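Long-range contact in putative leucoanthocyanidin reductase 1 (Vitis vinifera, PDB 3I6I), which probably uses NADPH to reduce leucoanthocyanidins in flavonoid biosynthesis, as a Rossmann-fold enzyme of the short-chain dehydrogenase/reductase type: residues Ile96-Lys107 and Glu139-Ser150. Numbering follows the deposited sequence. Where two conformers were deposited one is given.
Sequences ILDQIALVKAMK and EKRRVRQLVEES. With NDP (NADPH dihydro-nicotinamide-adenine-dinucleotide phosphate), chain B.
I96 crosses the K140 side chain obliquely, its CD1 3.9 Å from K140 CE, next to NZ, which donates hydrogen bonds to ribose O2D and O3D of NADPH. CG1 of I96 sits beside the backbone N (chi1 -63°), which puts CG2 anti to that N and over E139 CB. L97 runs across the extended E139 side chain at about a right angle, with CG 3.9 Å from E139 CD, and a water links L97 N to E139 OE1. With an alanine at E139 that water is likely to lose its carboxylate acceptor, and L97 CG and CD1 the chain they rest on. D98 starts out away from 139-150, and its OD2 accepts a hydrogen bond from adenine N6A. At Q99 the amide turns back within its own segment: NE2 donates to a lone pair of I96 O, nearly straight at 165°, and brushes V143 CG2, while OE1 is held by S89 and S118 N. Helices 99-107 and 139-149 run almost parallel here, 8° apart with axes 10.0 Å from each other, on one side of the parallel Rossmann sheet and against F115 of strand 114-116. I100 then splits its branches, CG2 touching L146 CD2 and CD1 meeting R142 NE. V103 does likewise: CG1 packs 3.7 Å from L146 CG, CG2 3.7 Å from V147 CG2. K107 lays CD 3.8 Å from S150 OG, which donates a hydrogen bond to L146 O.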
ATOM      1  N   ILE A  96      -0.865 -10.848   7.191  1.00  4.02           N
ATOM      2  CA  ILE A  96      -0.383 -11.253   5.863  1.00  2.46           C
ATOM      3  C   ILE A  96      -0.587 -12.785   5.603  1.00  2.00           C
ATOM      4  O   ILE A  96      -1.041 -13.178   4.527  1.00  3.83           O
ATOM      5  CB  ILE A  96       1.100 -10.860   5.664  1.00  4.58           C
ATOM      6  CG1 ILE A  96       1.252  -9.339   5.709  1.00  7.32           C
ATOM      7  CG2 ILE A  96       1.622 -11.431   4.332  1.00  2.00           C
ATOM      8  CD1 ILE A  96       0.313  -8.584   4.759  1.00  8.90           C
ATOM      9  N   LEU A  97      -0.260 -13.634   6.553  1.00  3.99           N
ATOM     10  CA  LEU A  97      -0.415 -15.107   6.324  1.00  4.65           C
ATOM     11  C   LEU A  97      -1.891 -15.601   6.351  1.00  6.07           C
ATOM     12  O   LEU A  97      -2.189 -16.721   5.918  1.00  6.63           O
ATOM     13  CB  LEU A  97       0.447 -15.880   7.272  1.00  4.71           C
ATOM     14  CG  LEU A  97       1.937 -15.686   7.186  1.00  2.40           C
ATOM     15  CD1 LEU A  97       2.619 -16.569   8.211  1.00  5.03           C
ATOM     16  CD2 LEU A  97       2.434 -15.921   5.790  1.00 12.48           C
ATOM     17  N   ASP A  98      -2.822 -14.739   6.765  1.00  6.62           N
ATOM     18  CA  ASP A  98      -4.261 -15.020   6.611  1.00  8.67           C
ATOM     19  C   ASP A  98      -4.609 -15.155   5.130  1.00  7.55           C
ATOM     20  O   ASP A  98      -5.655 -15.699   4.755  1.00  6.00           O
ATOM     21  CB  ASP A  98      -5.137 -13.900   7.212  1.00 10.84           C
ATOM     22  CG  ASP A  98      -5.111 -13.846   8.754  1.00 14.11           C
ATOM     23  OD1 ASP A  98      -4.638 -14.799   9.407  1.00 15.43           O
ATOM     24  OD2 ASP A  98      -5.612 -12.825   9.301  1.00 17.11           O
ATOM     25  N   GLN A  99      -3.736 -14.637   4.266  1.00  4.34           N
ATOM     26  CA  GLN A  99      -3.952 -14.732   2.838  1.00  2.91           C
ATOM     27  C   GLN A  99      -3.732 -16.151   2.281  1.00  2.77           C
ATOM     28  O   GLN A  99      -4.157 -16.438   1.161  1.00  5.12           O
ATOM     29  CB  GLN A  99      -3.047 -13.747   2.105  1.00  2.58           C
ATOM     30  CG  GLN A  99      -3.437 -12.310   2.341  1.00  4.05           C
ATOM     31  CD  GLN A  99      -2.484 -11.340   1.708  1.00  5.60           C
ATOM     32  OE1 GLN A  99      -2.846 -10.597   0.771  1.00  5.01           O
ATOM     33  NE2 GLN A  99      -1.243 -11.367   2.175  1.00  3.06           N
ATOM     34  N   ILE A 100      -3.079 -17.025   3.043  1.00  2.01           N
ATOM     35  CA  ILE A 100      -2.765 -18.370   2.570  1.00  5.69           C
ATOM     36  C   ILE A 100      -4.042 -19.120   2.239  1.00  5.37           C
ATOM     37  O   ILE A 100      -4.168 -19.694   1.133  1.00  6.12           O
ATOM     38  CB  ILE A 100      -1.906 -19.148   3.560  1.00  5.13           C
ATOM     39  CG1 ILE A 100      -0.496 -18.543   3.648  1.00  6.70           C
ATOM     40  CG2 ILE A 100      -1.801 -20.636   3.162  1.00  8.51           C
ATOM     41  CD1 ILE A 100       0.391 -19.262   4.593  1.00 13.24           C
ATOM     42  N   ALA A 101      -5.003 -19.110   3.162  1.00  6.51           N
ATOM     43  CA  ALA A 101      -6.306 -19.776   2.885  1.00  6.68           C
ATOM     44  C   ALA A 101      -7.033 -19.146   1.698  1.00  3.79           C
ATOM     45  O   ALA A 101      -7.655 -19.844   0.900  1.00  3.87           O
ATOM     46  CB  ALA A 101      -7.212 -19.766   4.122  1.00  8.20           C
ATOM     47  N   LEU A 102      -6.957 -17.824   1.566  1.00  5.23           N
ATOM     48  CA  LEU A 102      -7.549 -17.151   0.416  1.00  5.57           C
ATOM     49  C   LEU A 102      -6.950 -17.601  -0.912  1.00  5.00           C
ATOM     50  O   LEU A 102      -7.693 -17.804  -1.886  1.00  5.21           O
ATOM     51  CB  LEU A 102      -7.415 -15.621   0.527  1.00  5.42           C
ATOM     52  CG  LEU A 102      -8.018 -14.755  -0.566  1.00  7.68           C
ATOM     53  CD1 LEU A 102      -9.501 -14.998  -0.799  1.00 13.29           C
ATOM     54  CD2 LEU A 102      -7.714 -13.234  -0.277  1.00  6.13           C
ATOM     55  N   VAL A 103      -5.625 -17.730  -0.960  1.00  5.31           N
ATOM     56  CA  VAL A 103      -4.925 -18.234  -2.154  1.00  5.43           C
ATOM     57  C   VAL A 103      -5.373 -19.670  -2.445  1.00  5.46           C
ATOM     58  O   VAL A 103      -5.725 -19.989  -3.573  1.00  5.71           O
ATOM     59  CB  VAL A 103      -3.380 -18.114  -2.023  1.00  4.42           C
ATOM     60  CG1 VAL A 103      -2.652 -18.798  -3.214  1.00  7.07           C
ATOM     61  CG2 VAL A 103      -2.947 -16.636  -1.889  1.00  3.90           C
ATOM     62  N   LYS A 104      -5.402 -20.547  -1.434  1.00  3.86           N
ATOM     63  CA  LYS A 104      -5.878 -21.924  -1.658  0.50  5.52           C
ATOM     64  C   LYS A 104      -7.320 -21.939  -2.202  1.00  4.91           C
ATOM     65  O   LYS A 104      -7.677 -22.757  -3.073  1.00  4.66           O
ATOM     66  CB  LYS A 104      -5.742 -22.745  -0.373  0.50  7.10           C
ATOM     67  CG  LYS A 104      -4.281 -22.964   0.049  0.50 10.98           C
ATOM     68  CD  LYS A 104      -4.119 -24.159   0.991  0.50 16.96           C
ATOM     69  CE  LYS A 104      -4.226 -25.519   0.259  0.50 20.17           C
ATOM     70  NZ  LYS A 104      -3.307 -25.671  -0.958  1.00 16.31           N
ATOM     71  N   ALA A 105      -8.153 -21.020  -1.711  1.00  2.55           N
ATOM     72  CA  ALA A 105      -9.550 -20.903  -2.137  1.00  5.70           C
ATOM     73  C   ALA A 105      -9.645 -20.466  -3.588  1.00  4.85           C
ATOM     74  O   ALA A 105     -10.419 -21.055  -4.382  1.00  2.76           O
ATOM     75  CB  ALA A 105     -10.330 -19.958  -1.227  1.00  2.53           C
ATOM     76  N   MET A 106      -8.849 -19.470  -3.954  1.00  4.11           N
ATOM     77  CA  MET A 106      -8.804 -19.026  -5.348  1.00  5.04           C
ATOM     78  C   MET A 106      -8.312 -20.127  -6.278  1.00  4.86           C
ATOM     79  O   MET A 106      -8.835 -20.297  -7.390  1.00  6.10           O
ATOM     80  CB  MET A 106      -7.943 -17.781  -5.503  1.00  3.75           C
ATOM     81  CG  MET A 106      -8.580 -16.564  -4.919  1.00  4.01           C
ATOM     82  SD  MET A 106      -7.636 -15.026  -5.099  1.00  7.68           S
ATOM     83  CE  MET A 106      -6.148 -15.407  -4.208  1.00  9.32           C
ATOM     84  N   LYS A 107      -7.309 -20.870  -5.843  1.00  4.43           N
ATOM     85  CA  LYS A 107      -6.818 -21.991  -6.635  1.00  5.96           C
ATOM     86  C   LYS A 107      -7.898 -23.051  -6.825  1.00  9.71           C
ATOM     87  O   LYS A 107      -8.057 -23.581  -7.927  1.00  4.82           O
ATOM     88  CB  LYS A 107      -5.599 -22.622  -5.984  1.00  5.47           C
ATOM     89  CG  LYS A 107      -4.921 -23.701  -6.825  1.00  9.51           C
ATOM     90  CD  LYS A 107      -3.826 -24.415  -6.028  1.00 15.77           C
ATOM     91  CE  LYS A 107      -3.234 -25.567  -6.839  1.00 19.48           C
ATOM     92  NZ  LYS A 107      -2.227 -26.378  -6.086  1.00 23.79           N
ATOM     93  N   GLU A 139       6.937 -12.935   5.086  1.00  2.00           N
ATOM     94  CA  GLU A 139       5.536 -13.356   4.945  1.00  2.66           C
ATOM     95  C   GLU A 139       4.971 -12.952   3.572  1.00  4.39           C
ATOM     96  O   GLU A 139       4.291 -13.755   2.929  1.00  4.37           O
ATOM     97  CB  GLU A 139       4.710 -12.772   6.061  1.00  4.46           C
ATOM     98  CG  GLU A 139       5.109 -13.383   7.417  1.00  4.90           C
ATOM     99  CD  GLU A 139       4.256 -12.931   8.575  1.00 13.79           C
ATOM    100  OE1 GLU A 139       3.372 -12.048   8.404  1.00 17.73           O
ATOM    101  OE2 GLU A 139       4.475 -13.475   9.678  1.00 15.51           O
ATOM    102  N   LYS A 140       5.254 -11.716   3.130  1.00  3.86           N
ATOM    103  CA  LYS A 140       4.801 -11.274   1.805  1.00  4.95           C
ATOM    104  C   LYS A 140       5.420 -12.098   0.669  1.00  2.88           C
ATOM    105  O   LYS A 140       4.731 -12.447  -0.313  1.00  4.97           O
ATOM    106  CB  LYS A 140       5.010  -9.774   1.639  1.00  5.17           C
ATOM    107  CG  LYS A 140       4.107  -8.924   2.544  1.00  6.40           C
ATOM    108  CD  LYS A 140       4.186  -7.437   2.222  1.00  8.19           C
ATOM    109  CE  LYS A 140       3.226  -6.639   3.113  1.00  9.38           C
ATOM    110  NZ  LYS A 140       2.989  -5.265   2.543  1.00 10.74           N
ATOM    111  N   ARG A 141       6.688 -12.461   0.801  1.00  3.72           N
ATOM    112  CA  ARG A 141       7.391 -13.272  -0.188  1.00  5.32           C
ATOM    113  C   ARG A 141       6.804 -14.674  -0.254  1.00  6.54           C
ATOM    114  O   ARG A 141       6.691 -15.241  -1.338  1.00  4.73           O
ATOM    115  CB  ARG A 141       8.867 -13.402   0.166  1.00  5.12           C
ATOM    116  CG  ARG A 141       9.657 -12.120  -0.036  1.00  6.08           C
ATOM    117  CD  ARG A 141      11.017 -12.301   0.509  1.00  5.07           C
ATOM    118  NE  ARG A 141      11.780 -11.068   0.540  1.00  6.01           N
ATOM    119  CZ  ARG A 141      12.860 -10.868   1.280  1.00  7.77           C
ATOM    120  NH1 ARG A 141      13.363 -11.834   2.017  1.00  8.12           N
ATOM    121  NH2 ARG A 141      13.469  -9.707   1.242  1.00  9.03           N
ATOM    122  N   ARG A 142       6.441 -15.199   0.912  1.00  3.04           N
ATOM    123  CA  ARG A 142       5.830 -16.535   1.022  1.00  5.85           C
ATOM    124  C   ARG A 142       4.464 -16.511   0.324  1.00  5.52           C
ATOM    125  O   ARG A 142       4.111 -17.426  -0.421  1.00  6.52           O
ATOM    126  CB  ARG A 142       5.743 -16.945   2.499  1.00  4.51           C
ATOM    127  CG  ARG A 142       5.533 -18.440   2.731  1.00 13.53           C
ATOM    128  CD  ARG A 142       4.147 -18.759   2.947  1.00 12.93           C
ATOM    129  NE  ARG A 142       3.957 -20.146   3.421  1.00 15.63           N
ATOM    130  CZ  ARG A 142       3.736 -21.221   2.649  1.00 17.10           C
ATOM    131  NH1 ARG A 142       3.740 -21.151   1.303  1.00 11.88           N
ATOM    132  NH2 ARG A 142       3.526 -22.394   3.243  1.00 17.39           N
ATOM    133  N   VAL A 143       3.694 -15.463   0.506  1.00  4.44           N
ATOM    134  CA  VAL A 143       2.437 -15.326  -0.198  1.00  2.00           C
ATOM    135  C   VAL A 143       2.667 -15.240  -1.725  1.00  5.38           C
ATOM    136  O   VAL A 143       1.969 -15.903  -2.479  1.00  3.43           O
ATOM    137  CB  VAL A 143       1.616 -14.174   0.298  1.00  4.58           C
ATOM    138  CG1 VAL A 143       0.434 -13.869  -0.616  1.00  6.77           C
ATOM    139  CG2 VAL A 143       1.167 -14.443   1.771  1.00  5.32           C
ATOM    140  N   ARG A 144       3.672 -14.513  -2.153  1.00  2.58           N
ATOM    141  CA  ARG A 144       3.931 -14.400  -3.613  1.00  3.89           C
ATOM    142  C   ARG A 144       4.310 -15.773  -4.184  1.00  5.21           C
ATOM    143  O   ARG A 144       3.842 -16.144  -5.280  1.00  5.76           O
ATOM    144  CB  ARG A 144       5.094 -13.461  -3.900  1.00  4.06           C
ATOM    145  CG  ARG A 144       4.873 -11.983  -3.735  1.00  7.29           C
ATOM    146  CD  ARG A 144       6.075 -11.221  -4.231  1.00  8.25           C
ATOM    147  NE  ARG A 144       5.885  -9.779  -4.133  1.00  8.30           N
ATOM    148  CZ  ARG A 144       6.636  -8.873  -4.785  1.00 10.88           C
ATOM    149  NH1 ARG A 144       7.649  -9.230  -5.568  1.00  9.11           N
ATOM    150  NH2 ARG A 144       6.396  -7.593  -4.630  1.00 10.52           N
ATOM    151  N   GLN A 145       5.146 -16.513  -3.437  1.00  3.71           N
ATOM    152  CA  GLN A 145       5.588 -17.879  -3.845  1.00  6.10           C
ATOM    153  C   GLN A 145       4.344 -18.754  -4.008  1.00  5.35           C
ATOM    154  O   GLN A 145       4.183 -19.434  -5.035  1.00  5.48           O
ATOM    155  CB  GLN A 145       6.603 -18.496  -2.849  1.00  7.43           C
ATOM    156  CG  GLN A 145       6.746 -20.043  -2.869  1.00  6.85           C
ATOM    157  CD  GLN A 145       5.840 -20.755  -1.811  1.00 13.80           C
ATOM    158  OE1 GLN A 145       5.804 -20.320  -0.643  1.00  6.74           O
ATOM    159  NE2 GLN A 145       5.063 -21.798  -2.237  1.00  5.61           N
ATOM    160  N   LEU A 146       3.480 -18.755  -2.996  1.00  5.54           N
ATOM    161  CA  LEU A 146       2.215 -19.514  -3.082  1.00  7.62           C
ATOM    162  C   LEU A 146       1.316 -19.106  -4.259  1.00  5.20           C
ATOM    163  O   LEU A 146       0.795 -19.973  -5.000  1.00  5.21           O
ATOM    164  CB  LEU A 146       1.438 -19.460  -1.761  1.00  5.60           C
ATOM    165  CG  LEU A 146       0.259 -20.419  -1.666  1.00 10.97           C
ATOM    166  CD1 LEU A 146       0.717 -21.863  -1.808  1.00 12.11           C
ATOM    167  CD2 LEU A 146      -0.482 -20.197  -0.346  1.00 15.22           C
ATOM    168  N   VAL A 147       1.141 -17.817  -4.462  1.00  2.11           N
ATOM    169  CA  VAL A 147       0.339 -17.318  -5.589  1.00  5.61           C
ATOM    170  C   VAL A 147       0.884 -17.834  -6.914  1.00  5.45           C
ATOM    171  O   VAL A 147       0.148 -18.348  -7.777  1.00  4.52           O
ATOM    172  CB  VAL A 147       0.309 -15.807  -5.573  1.00  3.16           C
ATOM    173  CG1 VAL A 147      -0.238 -15.222  -6.914  1.00  2.91           C
ATOM    174  CG2 VAL A 147      -0.504 -15.282  -4.349  1.00  6.52           C
ATOM    175  N   GLU A 148       2.190 -17.691  -7.092  1.00  5.07           N
ATOM    176  CA  GLU A 148       2.800 -18.067  -8.399  1.00  5.62           C
ATOM    177  C   GLU A 148       2.761 -19.577  -8.624  1.00  6.74           C
ATOM    178  O   GLU A 148       2.469 -20.068  -9.740  1.00  7.65           O
ATOM    179  CB  GLU A 148       4.206 -17.506  -8.508  1.00  5.15           C
ATOM    180  CG  GLU A 148       4.145 -15.966  -8.476  1.00  7.72           C
ATOM    181  CD  GLU A 148       5.479 -15.242  -8.624  1.00 16.66           C
ATOM    182  OE1 GLU A 148       6.283 -15.697  -9.441  1.00 24.75           O
ATOM    183  OE2 GLU A 148       5.714 -14.195  -7.931  1.00 12.21           O
ATOM    184  N   GLU A 149       3.041 -20.352  -7.590  1.00  2.00           N
ATOM    185  CA  GLU A 149       3.015 -21.776  -7.740  1.00  5.04           C
ATOM    186  C   GLU A 149       1.599 -22.298  -7.883  1.00  4.32           C
ATOM    187  O   GLU A 149       1.401 -23.359  -8.451  1.00  4.41           O
ATOM    188  CB  GLU A 149       3.759 -22.475  -6.596  1.00  6.44           C
ATOM    189  CG  GLU A 149       5.267 -22.153  -6.612  1.00  9.93           C
ATOM    190  CD  GLU A 149       6.103 -22.908  -5.536  1.00 15.80           C
ATOM    191  OE1 GLU A 149       5.536 -23.533  -4.603  1.00 10.10           O
ATOM    192  OE2 GLU A 149       7.346 -22.871  -5.655  1.00 10.86           O
ATOM    193  N   SER A 150       0.604 -21.541  -7.421  1.00  3.48           N
ATOM    194  CA  SER A 150      -0.785 -21.913  -7.588  1.00  7.78           C
ATOM    195  C   SER A 150      -1.354 -21.567  -8.968  1.00  6.63           C
ATOM    196  O   SER A 150      -2.503 -21.883  -9.277  1.00  8.49           O
ATOM    197  CB  SER A 150      -1.622 -21.286  -6.459  1.00  8.64           C
ATOM    198  OG  SER A 150      -1.169 -21.843  -5.208  1.00  6.70           O
TER
HETATM  199  PA  NDP B 350      -5.271  -1.883   8.130  0.70 17.77           P
HETATM  200  O1A NDP B 350      -4.934  -2.530   9.451  0.70 18.61           O
HETATM  201  O2A NDP B 350      -5.580  -0.271   8.122  0.70 18.06           O
HETATM  202  O5B NDP B 350      -6.524  -2.538   7.360  0.70 21.52           O
HETATM  203  C5B NDP B 350      -6.618  -3.923   7.242  0.70 16.01           C
HETATM  204  C4B NDP B 350      -7.937  -4.332   6.709  0.70 19.65           C
HETATM  205  O4B NDP B 350      -7.797  -5.802   6.618  0.70 22.25           O
HETATM  206  C3B NDP B 350      -9.092  -4.057   7.706  0.70 18.24           C
HETATM  207  O3B NDP B 350     -10.331  -3.741   7.015  0.70 19.64           O
HETATM  208  C2B NDP B 350      -9.234  -5.387   8.443  0.70 20.83           C
HETATM  209  O2B NDP B 350     -10.574  -5.543   8.911  0.70 22.58           O
HETATM  210  C1B NDP B 350      -8.996  -6.353   7.286  0.70 17.39           C
HETATM  211  N9A NDP B 350      -8.675  -7.732   7.652  0.70 16.47           N
HETATM  212  C8A NDP B 350      -7.625  -8.117   8.377  0.70 16.15           C
HETATM  213  N7A NDP B 350      -7.634  -9.448   8.481  0.70 14.54           N
HETATM  214  C5A NDP B 350      -8.687  -9.914   7.802  0.70 16.37           C
HETATM  215  C6A NDP B 350      -9.193 -11.194   7.568  0.70 21.88           C
HETATM  216  N6A NDP B 350      -8.574 -12.270   8.058  0.70 22.81           N
HETATM  217  N1A NDP B 350     -10.313 -11.325   6.830  0.70 17.31           N
HETATM  218  C2A NDP B 350     -10.916 -10.254   6.318  0.70 21.11           C
HETATM  219  N3A NDP B 350     -10.454  -9.011   6.507  0.70 20.11           N
HETATM  220  C4A NDP B 350      -9.346  -8.825   7.260  0.70 15.60           C
HETATM  221  O3  NDP B 350      -4.033  -2.125   7.145  0.70 18.09           O
HETATM  222  PN  NDP B 350      -3.158  -1.056   6.269  0.70 19.12           P
HETATM  223  O1N NDP B 350      -3.880  -0.180   5.316  0.70 20.60           O
HETATM  224  O2N NDP B 350      -2.219  -0.387   7.340  0.70 23.46           O
HETATM  225  O5D NDP B 350      -2.172  -2.139   5.520  0.70 14.85           O
HETATM  226  C5D NDP B 350      -2.576  -2.739   4.280  0.70 13.76           C
HETATM  227  C4D NDP B 350      -1.349  -3.087   3.485  0.70 13.87           C
HETATM  228  O4D NDP B 350      -0.811  -1.792   3.097  0.70 18.18           O
HETATM  229  C3D NDP B 350      -0.264  -3.810   4.244  0.70 15.12           C
HETATM  230  O3D NDP B 350       0.398  -4.696   3.346  0.70 13.70           O
HETATM  231  C2D NDP B 350       0.688  -2.686   4.606  0.70 19.88           C
HETATM  232  O2D NDP B 350       1.996  -3.221   4.632  0.70 20.25           O
HETATM  233  C1D NDP B 350       0.573  -1.740   3.413  0.70 16.61           C
HETATM  234  N1N NDP B 350       0.731  -0.273   3.724  0.70 17.02           N
HETATM  235  C2N NDP B 350       1.495   0.582   2.893  0.70 19.59           C
HETATM  236  C3N NDP B 350       1.923   1.756   3.353  0.70 21.35           C
HETATM  237  C7N NDP B 350       2.727   2.690   2.429  0.70 25.66           C
HETATM  238  O7N NDP B 350       2.941   2.384   1.250  0.70 25.29           O
HETATM  239  N7N NDP B 350       3.091   3.853   2.943  0.70 17.03           N
HETATM  240  C4N NDP B 350       1.598   2.166   4.798  0.70 19.95           C
HETATM  241  C5N NDP B 350       0.350   1.451   5.304  0.70 22.29           C
HETATM  242  C6N NDP B 350      -0.069   0.331   4.730  0.70 22.28           C
HETATM  243  P2B NDP B 350     -10.844  -5.536  10.568  0.70 25.19           P
HETATM  244  O1X NDP B 350     -10.579  -4.177  11.108  0.70 29.55           O
HETATM  245  O2X NDP B 350     -12.334  -6.078  10.693  0.70 26.92           O
HETATM  246  O3X NDP B 350      -9.868  -6.624  11.176  0.70 26.27           O
HETATM  247  O   HOH W   1       0.632 -12.942   9.342  1.00  9.14           O